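Local structure of dTDP-glucose 4,6-dehydratase (Klebsiella pneumoniae, 5U4Q) at residues I15-A20 with D50-P55; I112-R117 with H166-L171; F141-S146 with G178-T183; K197-M202 with D329-Y334. The protein binds NAD and probably catalyses the dehydration of dTDP-glucose to dTDP-4-dehydro-6-deoxyglucose, as a member of the NAD-dependent epimerase/dehydratase family. All coordinates share one frame; numbering follows the deposited sequence. Where two conformers were deposited one is given.

Contact 1: I15-A20 with D50-P55. With NAD (nicotinamide-adenine-dinucleotide), chain C.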
# COMPACT_ATOMS: atom_id res chain seq x y z
N ILE A 15 5.09 18.55 12.23
CA ILE A 15 4.59 19.26 11.07
C ILE A 15 3.14 19.71 11.30
O ILE A 15 2.80 20.85 11.01
CB ILE A 15 4.76 18.42 9.78
CG1 ILE A 15 6.24 18.09 9.59
CG2 ILE A 15 4.22 19.18 8.58
CD1 ILE A 15 6.52 17.23 8.39
N GLY A 16 2.29 18.82 11.83
CA GLY A 16 0.88 19.16 12.07
C GLY A 16 0.69 20.35 12.97
O GLY A 16 -0.19 21.19 12.72
N PHE A 17 1.51 20.45 14.02
CA PHE A 17 1.42 21.61 14.91
C PHE A 17 1.63 22.90 14.09
O PHE A 17 0.85 23.85 14.16
CB PHE A 17 2.47 21.54 16.03
CG PHE A 17 2.79 22.86 16.62
CD1 PHE A 17 1.85 23.55 17.38
CD2 PHE A 17 4.02 23.46 16.39
CE1 PHE A 17 2.14 24.79 17.90
CE2 PHE A 17 4.31 24.70 16.93
CZ PHE A 17 3.37 25.37 17.68
N HIS A 18 2.72 22.94 13.32
CA HIS A 18 3.00 24.12 12.54
C HIS A 18 1.95 24.48 11.51
O HIS A 18 1.65 25.66 11.31
CB HIS A 18 4.39 24.01 11.88
CG HIS A 18 5.54 24.17 12.82
ND1 HIS A 18 6.13 25.39 13.09
CD2 HIS A 18 6.23 23.24 13.52
CE1 HIS A 18 7.14 25.19 13.92
NE2 HIS A 18 7.22 23.91 14.20
N ILE A 19 1.37 23.46 10.87
CA ILE A 19 0.33 23.70 9.89
C ILE A 19 -0.91 24.25 10.61
O ILE A 19 -1.47 25.25 10.19
CB ILE A 19 -0.02 22.43 9.08
CG1 ILE A 19 1.20 21.95 8.27
CG2 ILE A 19 -1.22 22.68 8.16
CD1 ILE A 19 1.73 22.93 7.31
N ALA A 20 -1.30 23.61 11.71
CA ALA A 20 -2.48 24.10 12.46
C ALA A 20 -2.27 25.54 12.93
O ALA A 20 -3.15 26.39 12.81
CB ALA A 20 -2.74 23.21 13.63
N ASP A 50 -0.51 22.92 23.57
CA ASP A 50 -0.74 24.12 24.42
C ASP A 50 -0.62 25.41 23.62
O ASP A 50 -1.31 26.39 23.91
CB ASP A 50 0.23 24.15 25.59
CG ASP A 50 -0.12 23.15 26.66
OD1 ASP A 50 -1.20 22.53 26.61
OD2 ASP A 50 0.70 22.99 27.58
N ARG A 51 0.25 25.41 22.61
CA ARG A 51 0.46 26.59 21.76
C ARG A 51 -0.56 26.75 20.64
O ARG A 51 -0.47 27.68 19.84
CB ARG A 51 1.86 26.56 21.19
CG ARG A 51 2.87 26.58 22.29
CD ARG A 51 4.26 26.49 21.74
NE ARG A 51 4.65 27.69 21.03
CZ ARG A 51 5.23 28.73 21.62
NH1 ARG A 51 5.47 28.71 22.92
NH2 ARG A 51 5.56 29.79 20.90
N LEU A 52 -1.51 25.82 20.58
CA LEU A 52 -2.63 25.91 19.65
C LEU A 52 -3.91 26.37 20.35
O LEU A 52 -5.00 26.24 19.77
CB LEU A 52 -2.90 24.58 18.96
CG LEU A 52 -1.74 24.06 18.08
CD1 LEU A 52 -2.08 22.70 17.57
CD2 LEU A 52 -1.49 25.02 16.93
N ALA A 53 -3.79 26.92 21.56
CA ALA A 53 -4.97 27.42 22.28
C ALA A 53 -5.45 28.72 21.63
O ALA A 53 -4.93 29.79 21.89
CB ALA A 53 -4.65 27.65 23.76
N TYR A 54 -6.41 28.58 20.72
CA TYR A 54 -7.03 29.67 20.03
C TYR A 54 -8.53 29.37 20.05
O TYR A 54 -8.94 28.22 20.02
CB TYR A 54 -6.60 29.71 18.56
CG TYR A 54 -5.18 30.19 18.28
CD1 TYR A 54 -4.09 29.37 18.55
CD2 TYR A 54 -4.94 31.42 17.69
CE1 TYR A 54 -2.79 29.79 18.27
CE2 TYR A 54 -3.66 31.84 17.41
CZ TYR A 54 -2.59 31.03 17.70
OH TYR A 54 -1.31 31.45 17.42
N PRO A 55 -9.37 30.42 20.02
CA PRO A 55 -10.80 30.15 20.04
C PRO A 55 -11.30 29.34 18.84
O PRO A 55 -12.29 28.60 18.98
CB PRO A 55 -11.43 31.55 20.06
CG PRO A 55 -10.33 32.50 19.75
CD PRO A 55 -9.04 31.84 20.08
PA NAD C . 5.40 13.38 14.31
O1A NAD C . 5.99 14.51 15.07
O2A NAD C . 5.58 11.96 14.79
O5B NAD C . 3.83 13.71 14.11
C5B NAD C . 2.85 12.75 13.74
C4B NAD C . 1.74 12.78 14.79
O4B NAD C . 0.83 11.75 14.38
C3B NAD C . 2.22 12.46 16.20
O3B NAD C . 2.01 13.52 17.15
C2B NAD C . 1.46 11.18 16.53
O2B NAD C . 1.04 11.12 17.91
C1B NAD C . 0.30 11.16 15.54
N9A NAD C . -0.19 9.80 15.24
C8A NAD C . 0.54 8.73 14.87
N7A NAD C . -0.24 7.66 14.71
C5A NAD C . -1.50 8.05 14.97
C6A NAD C . -2.81 7.37 15.02
N6A NAD C . -2.95 6.08 14.73
N1A NAD C . -3.85 8.13 15.35
C2A NAD C . -3.76 9.43 15.66
N3A NAD C . -2.59 10.11 15.66
C4A NAD C . -1.46 9.44 15.32
O3 NAD C . 5.94 13.34 12.79
PN NAD C . 6.00 14.52 11.69
O1N NAD C . 5.26 15.73 12.11
O2N NAD C . 7.46 14.56 11.27
O5D NAD C . 5.21 13.78 10.52
C5D NAD C . 4.04 14.27 9.87
C4D NAD C . 3.88 13.44 8.60
O4D NAD C . 4.92 13.80 7.66
C3D NAD C . 3.94 11.93 8.72
O3D NAD C . 2.95 11.38 7.85
C2D NAD C . 5.30 11.54 8.19
O2D NAD C . 5.33 10.23 7.59
C1D NAD C . 5.57 12.63 7.17
N1N NAD C . 7.01 12.90 6.99
C2N NAD C . 7.72 13.67 7.84
C3N NAD C . 9.09 13.92 7.64
C7N NAD C . 9.96 14.78 8.56
O7N NAD C . 11.12 15.07 8.21
N7N NAD C . 9.56 15.22 9.76
C4N NAD C . 9.72 13.32 6.57
C5N NAD C . 8.98 12.51 5.72
C6N NAD C . 7.63 12.29 5.95

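Contact 2: I112-R117 with H166-L171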
# COMPACT_ATOMS: atom_id res chain seq x y z
N ILE A 112 -9.73 8.08 6.80
CA ILE A 112 -9.65 9.43 6.26
C ILE A 112 -10.38 9.50 4.89
O ILE A 112 -11.17 10.43 4.66
CB ILE A 112 -8.16 9.88 6.07
CG1 ILE A 112 -7.47 10.09 7.42
CG2 ILE A 112 -8.02 11.13 5.20
CD1 ILE A 112 -7.86 11.35 8.14
N LEU A 113 -10.08 8.56 3.99
CA LEU A 113 -10.69 8.59 2.65
C LEU A 113 -12.21 8.46 2.72
O LEU A 113 -12.92 9.17 2.03
CB LEU A 113 -10.10 7.52 1.75
CG LEU A 113 -8.64 7.71 1.31
CD1 LEU A 113 -8.16 6.45 0.59
CD2 LEU A 113 -8.50 8.92 0.43
N GLU A 114 -12.67 7.55 3.58
CA GLU A 114 -14.12 7.35 3.77
C GLU A 114 -14.77 8.61 4.30
O GLU A 114 -15.86 8.98 3.83
CB GLU A 114 -14.39 6.15 4.66
CG GLU A 114 -14.29 4.84 3.89
CD GLU A 114 -15.45 4.66 2.91
OE1 GLU A 114 -16.57 4.46 3.43
OE2 GLU A 114 -15.25 4.70 1.68
N GLY A 115 -14.13 9.26 5.27
CA GLY A 115 -14.65 10.51 5.82
C GLY A 115 -14.75 11.57 4.74
O GLY A 115 -15.78 12.30 4.61
N CYS A 116 -13.71 11.67 3.91
CA CYS A 116 -13.72 12.65 2.82
C CYS A 116 -14.79 12.34 1.78
O CYS A 116 -15.42 13.25 1.25
CB CYS A 116 -12.35 12.71 2.13
SG CYS A 116 -11.04 13.43 3.14
N ARG A 117 -14.97 11.06 1.49
CA ARG A 117 -15.96 10.60 0.53
C ARG A 117 -17.38 10.94 1.00
O ARG A 117 -18.15 11.59 0.27
CB ARG A 117 -15.83 9.10 0.36
CG ARG A 117 -16.91 8.45 -0.50
CD ARG A 117 -16.78 6.96 -0.37
NE ARG A 117 -17.87 6.29 -1.06
CZ ARG A 117 -18.11 4.98 -0.99
NH1 ARG A 117 -17.35 4.18 -0.26
NH2 ARG A 117 -19.12 4.46 -1.69
N HIS A 166 -5.62 7.66 -5.34
CA HIS A 166 -5.96 7.64 -6.78
C HIS A 166 -7.35 7.04 -6.99
O HIS A 166 -8.18 7.60 -7.72
CB HIS A 166 -4.97 6.85 -7.60
CG HIS A 166 -5.28 6.92 -9.05
ND1 HIS A 166 -6.06 5.98 -9.71
CD2 HIS A 166 -5.06 7.92 -9.94
CE1 HIS A 166 -6.27 6.39 -10.95
NE2 HIS A 166 -5.66 7.55 -11.12
N THR A 167 -7.61 5.89 -6.36
CA THR A 167 -8.92 5.24 -6.51
C THR A 167 -10.09 6.10 -6.00
O THR A 167 -11.14 6.13 -6.61
CB THR A 167 -9.01 3.84 -5.82
OG1 THR A 167 -9.06 3.98 -4.41
CG2 THR A 167 -7.89 2.95 -6.19
N TYR A 168 -9.91 6.81 -4.90
CA TYR A 168 -10.97 7.67 -4.36
C TYR A 168 -11.18 8.91 -5.23
O TYR A 168 -12.33 9.36 -5.41
CB TYR A 168 -10.72 7.97 -2.87
CG TYR A 168 -11.33 6.90 -2.00
CD1 TYR A 168 -10.94 5.58 -2.10
CD2 TYR A 168 -12.35 7.21 -1.12
CE1 TYR A 168 -11.56 4.58 -1.35
CE2 TYR A 168 -12.95 6.23 -0.34
CZ TYR A 168 -12.56 4.91 -0.48
OH TYR A 168 -13.16 3.90 0.25
N SER A 169 -10.10 9.49 -5.72
CA SER A 169 -10.21 10.62 -6.67
C SER A 169 -10.95 10.18 -7.93
O SER A 169 -11.81 10.89 -8.44
CB SER A 169 -8.84 11.17 -7.07
OG SER A 169 -8.24 11.82 -5.98
N HIS A 170 -10.59 9.01 -8.44
CA HIS A 170 -11.20 8.49 -9.65
C HIS A 170 -12.70 8.19 -9.47
O HIS A 170 -13.55 8.63 -10.29
CB HIS A 170 -10.49 7.23 -10.13
CG HIS A 170 -11.21 6.55 -11.25
ND1 HIS A 170 -11.17 7.02 -12.55
CD2 HIS A 170 -12.04 5.48 -11.25
CE1 HIS A 170 -11.92 6.23 -13.31
NE2 HIS A 170 -12.47 5.30 -12.54
N LEU A 171 -13.02 7.42 -8.45
CA LEU A 171 -14.40 6.97 -8.22
C LEU A 171 -15.34 8.02 -7.70
O LEU A 171 -16.52 8.03 -8.08
CB LEU A 171 -14.41 5.82 -7.22
CG LEU A 171 -13.84 4.49 -7.72
CD1 LEU A 171 -13.73 3.52 -6.56
CD2 LEU A 171 -14.70 3.90 -8.83

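Contact 3: F141-S146 with G178-T183. With NAD (nicotinamide-adenine-dinucleotide), chain C.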
# COMPACT_ATOMS: atom_id res chain seq x y z
N PHE A 141 15.56 12.29 -8.03
CA PHE A 141 14.30 11.58 -7.87
C PHE A 141 13.17 12.48 -8.36
O PHE A 141 13.03 13.61 -7.89
CB PHE A 141 14.04 11.20 -6.40
CG PHE A 141 14.94 10.12 -5.84
CD1 PHE A 141 15.34 9.02 -6.62
CD2 PHE A 141 15.31 10.15 -4.51
CE1 PHE A 141 16.14 8.02 -6.08
CE2 PHE A 141 16.09 9.15 -3.96
CZ PHE A 141 16.51 8.07 -4.74
N SER A 142 12.35 11.97 -9.28
CA SER A 142 11.27 12.72 -9.86
C SER A 142 9.95 11.96 -9.70
O SER A 142 9.94 10.72 -9.70
CB SER A 142 11.54 12.89 -11.37
OG SER A 142 10.39 13.27 -12.12
N THR A 143 8.85 12.69 -9.57
CA THR A 143 7.56 12.03 -9.52
C THR A 143 7.19 11.32 -10.85
O THR A 143 6.18 10.61 -10.94
CB THR A 143 6.45 13.00 -9.16
OG1 THR A 143 6.47 14.10 -10.05
CG2 THR A 143 6.59 13.47 -7.72
N GLU A 144 7.99 11.52 -11.89
CA GLU A 144 7.79 10.75 -13.13
C GLU A 144 8.35 9.31 -12.99
O GLU A 144 8.02 8.45 -13.83
CB GLU A 144 8.52 11.42 -14.30
CG GLU A 144 7.96 12.76 -14.69
CD GLU A 144 8.85 13.49 -15.67
OE1 GLU A 144 9.79 12.88 -16.22
OE2 GLU A 144 8.61 14.70 -15.88
N ASP A 145 9.18 9.07 -11.97
CA ASP A 145 9.88 7.80 -11.77
C ASP A 145 8.98 6.71 -11.23
O ASP A 145 7.97 6.99 -10.57
CB ASP A 145 11.06 7.94 -10.81
CG ASP A 145 12.09 8.99 -11.27
OD1 ASP A 145 12.05 9.41 -12.45
OD2 ASP A 145 12.92 9.38 -10.41
N SER A 146 9.35 5.46 -11.50
CA SER A 146 8.60 4.33 -10.95
C SER A 146 8.89 4.27 -9.47
O SER A 146 9.96 4.66 -9.00
CB SER A 146 8.99 3.02 -11.64
OG SER A 146 10.33 2.68 -11.39
N GLY A 178 -0.90 14.39 -2.76
CA GLY A 178 0.09 13.78 -1.89
C GLY A 178 1.41 14.53 -1.97
O GLY A 178 1.81 15.00 -3.02
N LEU A 179 2.08 14.63 -0.84
CA LEU A 179 3.36 15.36 -0.76
C LEU A 179 4.45 14.43 -0.26
O LEU A 179 4.38 13.93 0.86
CB LEU A 179 3.21 16.54 0.19
CG LEU A 179 2.21 17.60 -0.22
CD1 LEU A 179 2.06 18.64 0.88
CD2 LEU A 179 2.58 18.27 -1.53
N ARG A 180 5.44 14.15 -1.10
CA ARG A 180 6.56 13.29 -0.78
C ARG A 180 7.61 14.11 -0.06
O ARG A 180 8.40 14.82 -0.67
CB ARG A 180 7.16 12.61 -2.03
CG ARG A 180 6.23 11.59 -2.64
CD ARG A 180 6.78 11.03 -3.95
NE ARG A 180 5.82 10.10 -4.56
CZ ARG A 180 5.97 9.59 -5.78
NH1 ARG A 180 7.01 9.92 -6.51
NH2 ARG A 180 5.06 8.76 -6.27
N PHE A 181 7.55 14.03 1.28
CA PHE A 181 8.48 14.74 2.15
C PHE A 181 9.84 14.03 2.19
O PHE A 181 9.93 12.81 2.09
CB PHE A 181 7.93 14.79 3.57
CG PHE A 181 6.76 15.74 3.75
CD1 PHE A 181 6.96 17.10 3.92
CD2 PHE A 181 5.46 15.27 3.76
CE1 PHE A 181 5.88 17.96 4.10
CE2 PHE A 181 4.39 16.12 3.95
CZ PHE A 181 4.59 17.47 4.11
N PHE A 182 10.89 14.82 2.34
CA PHE A 182 12.26 14.34 2.49
C PHE A 182 12.60 14.46 3.99
O PHE A 182 12.12 13.64 4.77
CB PHE A 182 13.16 15.09 1.49
CG PHE A 182 12.98 14.58 0.08
CD1 PHE A 182 11.80 14.81 -0.62
CD2 PHE A 182 13.97 13.79 -0.52
CE1 PHE A 182 11.61 14.29 -1.89
CE2 PHE A 182 13.80 13.27 -1.78
CZ PHE A 182 12.62 13.51 -2.47
N THR A 183 13.39 15.43 4.40
CA THR A 183 13.61 15.67 5.83
C THR A 183 13.25 17.13 6.14
O THR A 183 13.64 18.05 5.43
CB THR A 183 15.06 15.37 6.19
OG1 THR A 183 15.31 13.98 5.91
CG2 THR A 183 15.35 15.66 7.66
PA NAD C . 5.40 13.38 14.31
O1A NAD C . 5.99 14.51 15.07
O2A NAD C . 5.58 11.96 14.79
O5B NAD C . 3.83 13.71 14.11
C5B NAD C . 2.85 12.75 13.74
C4B NAD C . 1.74 12.78 14.79
O4B NAD C . 0.83 11.75 14.38
C3B NAD C . 2.22 12.46 16.20
O3B NAD C . 2.01 13.52 17.15
C2B NAD C . 1.46 11.18 16.53
O2B NAD C . 1.04 11.12 17.91
C1B NAD C . 0.30 11.16 15.54
N9A NAD C . -0.19 9.80 15.24
C8A NAD C . 0.54 8.73 14.87
N7A NAD C . -0.24 7.66 14.71
C5A NAD C . -1.50 8.05 14.97
C6A NAD C . -2.81 7.37 15.02
N6A NAD C . -2.95 6.08 14.73
N1A NAD C . -3.85 8.13 15.35
C2A NAD C . -3.76 9.43 15.66
N3A NAD C . -2.59 10.11 15.66
C4A NAD C . -1.46 9.44 15.32
O3 NAD C . 5.94 13.34 12.79
PN NAD C . 6.00 14.52 11.69
O1N NAD C . 5.26 15.73 12.11
O2N NAD C . 7.46 14.56 11.27
O5D NAD C . 5.21 13.78 10.52
C5D NAD C . 4.04 14.27 9.87
C4D NAD C . 3.88 13.44 8.60
O4D NAD C . 4.92 13.80 7.66
C3D NAD C . 3.94 11.93 8.72
O3D NAD C . 2.95 11.38 7.85
C2D NAD C . 5.30 11.54 8.19
O2D NAD C . 5.33 10.23 7.59
C1D NAD C . 5.57 12.63 7.17
N1N NAD C . 7.01 12.90 6.99
C2N NAD C . 7.72 13.67 7.84
C3N NAD C . 9.09 13.92 7.64
C7N NAD C . 9.96 14.78 8.56
O7N NAD C . 11.12 15.07 8.21
N7N NAD C . 9.56 15.22 9.76
C4N NAD C . 9.72 13.32 6.57
C5N NAD C . 8.98 12.51 5.72
C6N NAD C . 7.63 12.29 5.95
O HOH W 1 6.37 8.59 -9.08

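Contact 4: K197-M202 with D329-Y334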
# COMPACT_ATOMS: atom_id res chain seq x y z
N LYS A 197 17.87 15.45 16.52
CA LYS A 197 18.62 14.20 16.75
C LYS A 197 20.09 14.50 17.02
O LYS A 197 20.66 14.00 17.98
CB LYS A 197 18.48 13.27 15.55
CG LYS A 197 19.27 11.97 15.67
CD LYS A 197 19.06 11.09 14.45
CE LYS A 197 19.75 9.74 14.64
NZ LYS A 197 19.35 8.79 13.57
N PHE A 198 20.69 15.33 16.17
CA PHE A 198 22.12 15.67 16.38
C PHE A 198 22.36 16.44 17.68
O PHE A 198 23.34 16.19 18.39
CB PHE A 198 22.70 16.49 15.24
CG PHE A 198 22.59 15.86 13.88
CD1 PHE A 198 22.80 14.50 13.69
CD2 PHE A 198 22.32 16.65 12.77
CE1 PHE A 198 22.69 13.93 12.42
CE2 PHE A 198 22.22 16.10 11.49
CZ PHE A 198 22.40 14.73 11.32
N THR A 199 21.48 17.39 17.99
CA THR A 199 21.63 18.21 19.18
C THR A 199 21.55 17.36 20.46
O THR A 199 22.36 17.53 21.38
CB THR A 199 20.54 19.30 19.22
OG1 THR A 199 20.67 20.16 18.09
CG2 THR A 199 20.61 20.12 20.49
N LYS A 200 20.58 16.46 20.50
CA LYS A 200 20.40 15.55 21.62
C LYS A 200 21.67 14.72 21.80
O LYS A 200 22.22 14.63 22.90
CB LYS A 200 19.18 14.65 21.39
CG LYS A 200 18.76 13.84 22.60
CD LYS A 200 17.45 13.11 22.35
CE LYS A 200 16.99 12.34 23.58
NZ LYS A 200 15.77 11.54 23.31
N ALA A 201 22.14 14.14 20.70
CA ALA A 201 23.35 13.29 20.71
C ALA A 201 24.55 14.08 21.23
O ALA A 201 25.28 13.60 22.12
CB ALA A 201 23.63 12.75 19.31
N MSE A 202 24.72 15.29 20.72
CA MSE A 202 25.81 16.18 21.16
C MSE A 202 25.77 16.52 22.62
O MSE A 202 26.79 16.39 23.31
CB MSE A 202 25.79 17.50 20.40
CG MSE A 202 26.40 17.27 19.04
SE MSE A 202 26.08 18.83 17.91
CE MSE A 202 27.34 20.04 18.74
N ASP A 329 17.85 28.28 19.21
CA ASP A 329 17.07 29.25 20.01
C ASP A 329 15.86 28.57 20.64
O ASP A 329 15.61 28.72 21.83
CB ASP A 329 16.65 30.42 19.14
CG ASP A 329 15.68 31.35 19.83
OD1 ASP A 329 16.07 32.11 20.75
OD2 ASP A 329 14.50 31.34 19.45
N TRP A 330 15.15 27.78 19.85
CA TRP A 330 14.01 27.04 20.38
C TRP A 330 14.44 26.02 21.43
O TRP A 330 13.90 25.97 22.54
CB TRP A 330 13.21 26.31 19.26
CG TRP A 330 12.23 25.40 19.88
CD1 TRP A 330 11.08 25.75 20.47
CD2 TRP A 330 12.37 23.98 20.10
NE1 TRP A 330 10.49 24.67 21.05
CE2 TRP A 330 11.25 23.57 20.85
CE3 TRP A 330 13.32 23.02 19.73
CZ2 TRP A 330 11.05 22.25 21.21
CZ3 TRP A 330 13.13 21.73 20.11
CH2 TRP A 330 12.00 21.34 20.83
N TYR A 331 15.43 25.21 21.09
CA TYR A 331 15.87 24.12 21.96
C TYR A 331 16.32 24.64 23.35
O TYR A 331 15.92 24.10 24.37
CB TYR A 331 16.99 23.30 21.31
CG TYR A 331 17.41 22.08 22.08
CD1 TYR A 331 18.32 22.16 23.14
CD2 TYR A 331 16.92 20.83 21.74
CE1 TYR A 331 18.69 21.03 23.85
CE2 TYR A 331 17.28 19.69 22.45
CZ TYR A 331 18.15 19.81 23.51
OH TYR A 331 18.50 18.66 24.19
N LYS A 332 17.14 25.68 23.35
CA LYS A 332 17.69 26.20 24.61
C LYS A 332 16.61 26.71 25.52
O LYS A 332 16.67 26.50 26.76
CB LYS A 332 18.70 27.31 24.36
CG LYS A 332 20.04 26.83 23.84
CD LYS A 332 21.04 27.98 23.85
CE LYS A 332 22.43 27.53 23.53
NZ LYS A 332 23.40 28.66 23.78
N ASP A 333 15.65 27.40 24.94
CA ASP A 333 14.54 27.95 25.69
C ASP A 333 13.63 26.85 26.19
O ASP A 333 13.25 26.84 27.37
CB ASP A 333 13.74 28.90 24.83
CG ASP A 333 12.60 29.52 25.58
OD1 ASP A 333 12.85 30.46 26.36
OD2 ASP A 333 11.46 29.08 25.35
N TYR A 334 13.28 25.90 25.33
CA TYR A 334 12.33 24.85 25.73
C TYR A 334 12.91 23.96 26.81
O TYR A 334 12.19 23.61 27.77
CB TYR A 334 11.88 24.01 24.52
CG TYR A 334 10.88 22.95 24.91
CD1 TYR A 334 9.58 23.30 25.22
CD2 TYR A 334 11.26 21.63 25.05
CE1 TYR A 334 8.66 22.35 25.63
CE2 TYR A 334 10.33 20.66 25.44
CZ TYR A 334 9.03 21.04 25.74
OH TYR A 334 8.09 20.13 26.15

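Contact 1: I15-A20 with D50-P55
The backbone N of Ile15 gives its hydrogen to pyrophosphate oxygen O1N of NAD at 2.8 Å, in a nearly straight bond of 169°. This amide lies in the first turn of helix 14-25, where the backbone N-H groups of a helix start face the negative phosphates. Gly16 is the last glycine of the GxxGxxG pattern of a Rossmann dinucleotide-binding fold. Ile15 also sends its CD1 toward the nicotinamide end of the cofactor, 3.8 Å from C2N of NAD.

Across the helix, the contact turns wholly apolar. Phe17 has its ring carbon CG anti to the backbone N (chi1 158°), which carries the ring out to the loop that follows helix 42-50. Its CD1 meets CD2 of Leu52 at 3.7 Å, while CE1 lies the same distance, 3.7 Å, from CB of Arg51. Leu52 thereby fits against both Phe17 and the next turn of the helix, where CB of Ala20 stands 4.0 Å from Leu52 CD2. Leu52 also touches Gln21 and Leu24 of the same helix. Trp188 meets the Phe17 ring edge to face and also touches Arg51.

Between these two segments there is no hydrogen bond; they meet through carbon atoms. The positive end of the helix dipole would probably favour the pyrophosphate, and the packing of Phe17 and Ala20 on Leu52 sets the helix against the loop.

Contact 2: I112-R117 with H166-L171
Tyr168 of segment 166-171 lays its side chain across to Leu113, Glu114 and Arg117 of segment 112-117. Starting at the root, Tyr168 CB touches Leu113 CD2 at 4.1 Å. The ring then passes beneath the leucine: Leu113 CB sits over one face, 3.9 Å from the ring centroid and 20° off its normal, a CH-pi contact displaced toward the CD2-CE2 edge of the ring. On that side, Tyr168 CE2 lies 3.9 Å from CD of Arg117, whose extended chain crosses the tyrosine at about a right angle.

The two segments run nearly parallel, 15° apart with axes 10.9 Å from each other, and belong to the long helices 98-118 and 153-172 on one flank of the Rossmann sheet. Both also reach the second subunit, consistent with the helical dimer interface of related epimerases.

At the tip, Tyr168 OH donates to Glu114 OE2 at 2.7 Å. The oxygen lies at the ring edge, the carboxylate plane almost upright to the ring (88°); the hydroxyl comes from the anti side, somewhat out of the carboxylate plane. The syn side of Glu114 OE2 takes Arg117 NH1 at 2.9 Å in a salt bridge; NH1 also bonds Leu95 O of the second subunit.

Contact 3: F141-S146 with G178-T183
Thr143 and Arg180 meet where the guanidinium reaches the turn of segment 141-146: Arg180 NH1 lies 3.7 Å from Thr143 CA and 3.8 Å from Thr143 CG2. A water accepts from Arg180 NH1 at 3.0 Å, lying in the guanidinium plane, and donates to two turn carbonyls, Thr143 O at 2.8 Å and Asp145 O at 2.7 Å. Nearer the cofactor, the rings of Phe141 and Phe182 approach edge to edge, with Phe141 CD2 and Phe182 CE2 4.4 Å apart.

The arginine gets there on a drawn-out chain, with chi2 at 174° and chi3 at -177°. Its end is also held by Glu162, in a salt bridge with NH2, and by Tyr133 OH at NH1. The type I beta turn from Ser142 to Asp145 is closed by Asp145 N bonding Ser142 O. Ser142 OG accepts from the backbone N of Glu144, an ST turn, while Asp145 OD2 takes the backbone N of Ser142 from above its carboxylate plane. Lys138 binds the other oxygen of Asp145.

The end of strand 176-185 lines the nicotinamide side of the Rossmann cofactor pocket with Phe181, Phe182 and Thr183: Phe182 O is 3.0 Å from nicotinamide C4N, and Phe181 CB packs close to C5N. Strand 176-185 lies between strands 123-129 and 258-263 of the parallel sheet, and the turn belongs to the loop leading from strand 123-129 into helix 153-172.

Contact 4: K197-M202 with D329-Y334
Tyr331 and Thr199 supply most of the surface that segments 329-334 and 197-202 bury against each other. The methyl group CG2 of Thr199 sits over the middle of the Tyr331 ring, 3.7 Å from the centroid and only 4° off the normal. All six ring carbons are therefore almost equally far from it, from 3.9 Å between Thr199 CG2 and Tyr331 CZ to 4.1 Å between Thr199 CG2 and Tyr331 CG, a well-centred CH-pi contact.

Each partner is turned to make this possible. Thr199 holds CG2 anti to its own backbone N, so that the methyl faces the ring while OG1 folds back onto its own helix and bonds to Leu195 O, one turn earlier. Tyr331, with CG anti to the backbone N (chi1 -174°), extends its ring from helix 320-334 toward Thr199. Lys200 contributes at the margin: its CA is 4.5 Å from Tyr331 OH, and its long chain then leads off.

The contact joins helix 194-203 to the C-terminal helix 320-334; Leu278 of helix 271-282 also touches Thr199, and Tyr335 and Ile337 touch Tyr331. With the threonine hydroxyl bonded to Leu195 O and no hydrogen bond crossing between them, these segments probably attract each other mainly by dispersion, with a small CH-pi term.

Contacts 1, 2 and 3 share the Rossmann part of the fold, and contact 4 joins helix 194-203 to the C-terminal helix 320-334. Contact 1 closes before the others open, contacts 2 and 3 interleave along the chain, and contact 4 comes last. Contacts 1 and 3 lie on opposite sides of the chain's centre, 27 Å between centres, yet both touch NAD, one at the pyrophosphate and the other at the nicotinamide. Helix 153-172 of contact 2 leads directly into strand 176-185 of contact 3, which in turn precedes helix 194-203 of contact 4. Contacts 2 and 4 stand farthest apart, 40 Å between centres, and lie on opposite sides of the chain's centre.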